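Local coordinates for Dbv8 protein (Nonomuraea, PDB 4MFZ), which probably transfers a long aliphatic acyl chain from acyl-CoA to the amine of a glycopeptide antibiotic, as a GNAT-type N-acyltransferase, at residues E265-A268 with I273-L276. Residues are numbered along the deposited sequence; the frame is centred on the assembly and turned at random.
Sequences EYLA and ILQL. With MFK (decanoyl-CoA), chain B.
Leu267 and Ile273 touch each other and both also touch decanoyl-CoA, so a small apolar contact borders the bound acyl donor. No hydrogen bond joins 265-268 to 273-276. Leu267 divides its two methyls. CD1 meets Leu274 CD2 at 4.1 Å and Ile273 CD1 at 4.3 Å. CD2 turns to the ribose, with Leu267 CD2 4.0 Å from O4' of the ligand. Leu274 comes from the first turn of the helix and crosses Leu267 at a slant. Its CG is anti to its own carbonyl carbon (chi1 -57°), which carries the methyls back toward the loop. There Leu274 CD1 lies against Leu267 CB and also approaches the carbonyl oxygens of Leu267 and Ala268, with Leu274 CD1 3.7 Å from Ala268 O. These are van der Waals contacts.

Ile273 meets the pyrophosphate with both backbone and side chain. Ile273 N donates a fairly straight hydrogen bond of 3.0 Å to the phosphate oxygen OBA (N-H...O 163°). The side chain of the same residue is pressed close to that oxygen, with Ile273 CG1 3.1 Å from OBA, so the fit is tight. His272 N and Ser271 OG also hydrogen-bond the ligand, consistent with the GNAT habit of holding the CoA pyrophosphate at a helix N-terminus. The helix dipole would probably favour the negative charge there. One turn on, Leu276 CB touches the decanoyl chain, 3.7 Å from CCF.

The loop segment follows strand 251-256 and the helix segment belongs to helix 272-277. Leu267 also packs on Thr314 and Leu315 of helix 314-324, which Tyr266 touches as well, while Leu276 rests on Pro226, Tyr229 and Tyr230 of helix 226-243.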
ATOM      1  N   GLU A 265     -25.377 -10.189 -10.206  1.00 31.63           N
ATOM      2  CA  GLU A 265     -26.525  -9.641 -10.925  1.00 32.43           C
ATOM      3  C   GLU A 265     -26.099  -9.034 -12.274  1.00 31.90           C
ATOM      4  O   GLU A 265     -26.904  -8.925 -13.219  1.00 31.30           O
ATOM      5  CB  GLU A 265     -27.210  -8.573 -10.068  1.00 36.47           C
ATOM      6  CG  GLU A 265     -28.731  -8.647 -10.082  1.00 42.70           C
ATOM      7  CD  GLU A 265     -29.420  -7.329  -9.747  1.00 43.28           C
ATOM      8  OE1 GLU A 265     -29.186  -6.767  -8.656  1.00 41.96           O
ATOM      9  OE2 GLU A 265     -30.227  -6.868 -10.582  1.00 46.65           O
ATOM     10  N   TYR A 266     -24.820  -8.683 -12.361  1.00 28.65           N
ATOM     11  CA  TYR A 266     -24.292  -7.852 -13.432  1.00 26.67           C
ATOM     12  C   TYR A 266     -23.243  -8.488 -14.311  1.00 25.95           C
ATOM     13  O   TYR A 266     -23.238  -8.266 -15.508  1.00 25.24           O
ATOM     14  CB  TYR A 266     -23.699  -6.588 -12.827  1.00 26.31           C
ATOM     15  CG  TYR A 266     -24.774  -5.686 -12.251  1.00 28.47           C
ATOM     16  CD1 TYR A 266     -25.578  -4.906 -13.095  1.00 26.48           C
ATOM     17  CD2 TYR A 266     -25.019  -5.639 -10.866  1.00 27.06           C
ATOM     18  CE1 TYR A 266     -26.574  -4.090 -12.576  1.00 27.88           C
ATOM     19  CE2 TYR A 266     -26.015  -4.814 -10.344  1.00 26.54           C
ATOM     20  CZ  TYR A 266     -26.783  -4.044 -11.200  1.00 27.41           C
ATOM     21  OH  TYR A 266     -27.772  -3.211 -10.713  1.00 27.72           O
ATOM     22  N   LEU A 267     -22.351  -9.259 -13.705  1.00 25.20           N
ATOM     23  CA  LEU A 267     -21.179  -9.761 -14.400  1.00 26.30           C
ATOM     24  C   LEU A 267     -21.518 -11.042 -15.117  1.00 27.35           C
ATOM     25  O   LEU A 267     -22.435 -11.758 -14.716  1.00 27.23           O
ATOM     26  CB  LEU A 267     -20.024  -9.992 -13.429  1.00 23.45           C
ATOM     27  CG  LEU A 267     -19.487  -8.813 -12.637  1.00 23.73           C
ATOM     28  CD1 LEU A 267     -18.329  -9.317 -11.786  1.00 22.06           C
ATOM     29  CD2 LEU A 267     -19.066  -7.627 -13.508  1.00 22.67           C
ATOM     30  N   ALA A 268     -20.775 -11.311 -16.184  1.00 29.63           N
ATOM     31  CA  ALA A 268     -21.041 -12.450 -17.052  1.00 30.92           C
ATOM     32  C   ALA A 268     -20.576 -13.750 -16.412  1.00 31.99           C
ATOM     33  O   ALA A 268     -19.726 -13.758 -15.503  1.00 30.28           O
ATOM     34  CB  ALA A 268     -20.394 -12.250 -18.418  1.00 30.31           C
ATOM     35  N   ILE A 273     -13.841 -12.961 -11.260  1.00 17.69           N
ATOM     36  CA  ILE A 273     -14.249 -12.574  -9.899  1.00 17.68           C
ATOM     37  C   ILE A 273     -15.294 -13.574  -9.380  1.00 18.12           C
ATOM     38  O   ILE A 273     -15.115 -14.160  -8.301  1.00 17.34           O
ATOM     39  CB  ILE A 273     -14.807 -11.116  -9.837  1.00 19.07           C
ATOM     40  CG1 ILE A 273     -13.698 -10.083 -10.100  1.00 17.87           C
ATOM     41  CG2 ILE A 273     -15.505 -10.822  -8.493  1.00 18.53           C
ATOM     42  CD1 ILE A 273     -14.209  -8.731 -10.591  1.00 18.37           C
ATOM     43  N   LEU A 274     -16.338 -13.825 -10.177  1.00 17.16           N
ATOM     44  CA  LEU A 274     -17.400 -14.721  -9.733  1.00 18.34           C
ATOM     45  C   LEU A 274     -16.888 -16.136  -9.523  1.00 17.95           C
ATOM     46  O   LEU A 274     -17.205 -16.780  -8.527  1.00 17.22           O
ATOM     47  CB  LEU A 274     -18.602 -14.722 -10.687  1.00 17.92           C
ATOM     48  CG  LEU A 274     -19.262 -13.382 -10.961  1.00 18.99           C
ATOM     49  CD1 LEU A 274     -20.465 -13.620 -11.877  1.00 18.83           C
ATOM     50  CD2 LEU A 274     -19.669 -12.629  -9.688  1.00 19.42           C
ATOM     51  N   GLN A 275     -16.093 -16.625 -10.461  1.00 18.77           N
ATOM     52  CA  GLN A 275     -15.509 -17.941 -10.286  1.00 18.76           C
ATOM     53  C   GLN A 275     -14.572 -18.031  -9.057  1.00 17.98           C
ATOM     54  O   GLN A 275     -14.719 -18.937  -8.212  1.00 17.63           O
ATOM     55  CB  GLN A 275     -14.768 -18.370 -11.562  1.00 20.55           C
ATOM     56  CG  GLN A 275     -13.885 -19.589 -11.344  1.00 21.94           C
ATOM     57  CD  GLN A 275     -13.204 -20.075 -12.616  1.00 24.50           C
ATOM     58  OE1 GLN A 275     -13.609 -19.727 -13.729  1.00 23.05           O
ATOM     59  NE2 GLN A 275     -12.169 -20.906 -12.447  1.00 23.81           N
ATOM     60  N   LEU A 276     -13.610 -17.108  -8.956  1.00 17.59           N
ATOM     61  CA  LEU A 276     -12.543 -17.275  -7.960  1.00 17.87           C
ATOM     62  C   LEU A 276     -13.007 -17.050  -6.531  1.00 16.85           C
ATOM     63  O   LEU A 276     -12.501 -17.681  -5.618  1.00 19.32           O
ATOM     64  CB  LEU A 276     -11.278 -16.449  -8.296  1.00 17.85           C
ATOM     65  CG  LEU A 276     -10.613 -16.844  -9.636  1.00 17.69           C
ATOM     66  CD1 LEU A 276      -9.463 -15.902  -9.918  1.00 16.98           C
ATOM     67  CD2 LEU A 276     -10.109 -18.276  -9.593  1.00 16.96           C
TER
HETATM   68  CCG MFK B 401     -11.665 -13.048  -6.801  1.00 32.88           C
HETATM   69  CCF MFK B 401     -11.352 -13.938  -5.599  1.00 29.78           C
HETATM   70  CCE MFK B 401     -10.571 -13.143  -4.576  1.00 30.49           C
HETATM   71  CCD MFK B 401     -11.546 -12.326  -3.765  1.00 30.34           C
HETATM   72  CCC MFK B 401     -10.888 -11.988  -2.442  1.00 31.00           C
HETATM   73  CCB MFK B 401     -10.702 -10.495  -2.325  1.00 32.49           C
HETATM   74  CCA MFK B 401     -10.381 -10.187  -0.874  1.00 32.85           C
HETATM   75  CBZ MFK B 401      -8.961  -9.647  -0.812  1.00 34.06           C
HETATM   76  CAK MFK B 401      -8.995  -8.183  -0.417  1.00 34.56           C
HETATM   77  CAJ MFK B 401      -8.424  -7.324  -1.554  1.00 37.43           C
HETATM   78  OAL MFK B 401      -7.510  -7.724  -2.282  1.00 37.79           O
HETATM   79  SAI MFK B 401      -9.174  -5.745  -1.679  1.00 37.26           S
HETATM   80  CAH MFK B 401      -8.350  -5.026  -3.162  1.00 33.32           C
HETATM   81  CAG MFK B 401      -8.841  -5.656  -4.470  1.00 28.97           C
HETATM   82  NAF MFK B 401      -8.040  -5.060  -5.552  1.00 26.87           N
HETATM   83  CAE MFK B 401      -8.582  -4.362  -6.567  1.00 24.85           C
HETATM   84  OAM MFK B 401      -9.789  -4.194  -6.721  1.00 23.42           O
HETATM   85  CAD MFK B 401      -7.564  -3.807  -7.587  1.00 23.86           C
HETATM   86  CAC MFK B 401      -8.304  -3.246  -8.817  1.00 22.26           C
HETATM   87  NAB MFK B 401      -9.156  -4.282  -9.436  1.00 21.36           N
HETATM   88  CAA MFK B 401      -8.685  -4.956 -10.495  1.00 22.06           C
HETATM   89  OAO MFK B 401      -7.560  -4.751 -10.976  1.00 23.29           O
HETATM   90  CAN MFK B 401      -9.631  -5.986 -11.131  1.00 20.31           C
HETATM   91  OAU MFK B 401     -10.980  -5.821 -10.639  1.00 21.40           O
HETATM   92  CAP MFK B 401      -9.155  -7.445 -10.954  1.00 20.13           C
HETATM   93  CAR MFK B 401      -9.003  -7.756  -9.472  1.00 20.97           C
HETATM   94  CAS MFK B 401      -7.818  -7.719 -11.636  1.00 20.17           C
HETATM   95  CAQ MFK B 401     -10.202  -8.380 -11.551  1.00 19.60           C
HETATM   96  OAT MFK B 401     -10.335  -8.057 -12.919  1.00 18.74           O
HETATM   97  PAV MFK B 401     -10.734  -9.152 -14.033  1.00 19.65           P
HETATM   98  OAX MFK B 401      -9.865 -10.337 -13.948  1.00 18.77           O
HETATM   99  OAW MFK B 401     -10.856  -8.443 -15.340  1.00 20.57           O
HETATM  100  OAY MFK B 401     -12.190  -9.504 -13.444  1.00 19.61           O
HETATM  101  PAZ MFK B 401     -13.414 -10.204 -14.211  1.00 20.18           P
HETATM  102  OBA MFK B 401     -14.398 -10.674 -13.072  1.00 19.05           O
HETATM  103  OBB MFK B 401     -13.018 -11.334 -15.078  1.00 19.51           O
HETATM  104  O5' MFK B 401     -14.240  -8.997 -14.887  1.00 20.58           O
HETATM  105  C5' MFK B 401     -15.433  -9.181 -15.614  1.00 20.92           C
HETATM  106  C4' MFK B 401     -15.847  -7.813 -16.167  1.00 22.31           C
HETATM  107  O4' MFK B 401     -15.644  -6.677 -15.239  1.00 23.10           O
HETATM  108  C3' MFK B 401     -15.022  -7.444 -17.378  1.00 22.64           C
HETATM  109  O3' MFK B 401     -15.845  -6.638 -18.220  1.00 23.59           O
HETATM  110  PBV MFK B 401     -15.865  -6.946 -19.812  1.00 26.12           P
HETATM  111  OBW MFK B 401     -14.451  -6.401 -20.274  1.00 29.55           O
HETATM  112  OBY MFK B 401     -17.058  -5.997 -20.376  1.00 26.25           O
HETATM  113  OBX MFK B 401     -15.945  -8.353 -20.195  1.00 26.69           O
HETATM  114  C2' MFK B 401     -13.902  -6.619 -16.738  1.00 23.29           C
HETATM  115  O2' MFK B 401     -13.217  -5.782 -17.650  1.00 24.14           O
HETATM  116  C1' MFK B 401     -14.662  -5.769 -15.764  1.00 22.92           C
HETATM  117  N9  MFK B 401     -13.781  -5.290 -14.666  1.00 22.79           N
HETATM  118  C8  MFK B 401     -13.323  -6.016 -13.640  1.00 22.94           C
HETATM  119  N7  MFK B 401     -12.576  -5.212 -12.872  1.00 22.98           N
HETATM  120  C5  MFK B 401     -12.620  -3.976 -13.393  1.00 23.94           C
HETATM  121  C4  MFK B 401     -13.365  -4.039 -14.502  1.00 22.99           C
HETATM  122  N3  MFK B 401     -13.616  -2.932 -15.217  1.00 24.97           N
HETATM  123  C2  MFK B 401     -13.016  -1.601 -14.943  1.00 23.35           C
HETATM  124  N1  MFK B 401     -12.213  -1.664 -13.706  1.00 24.96           N
HETATM  125  C6  MFK B 401     -12.068  -2.804 -13.015  1.00 23.92           C
HETATM  126  N6  MFK B 401     -11.339  -2.797 -11.901  1.00 23.86           N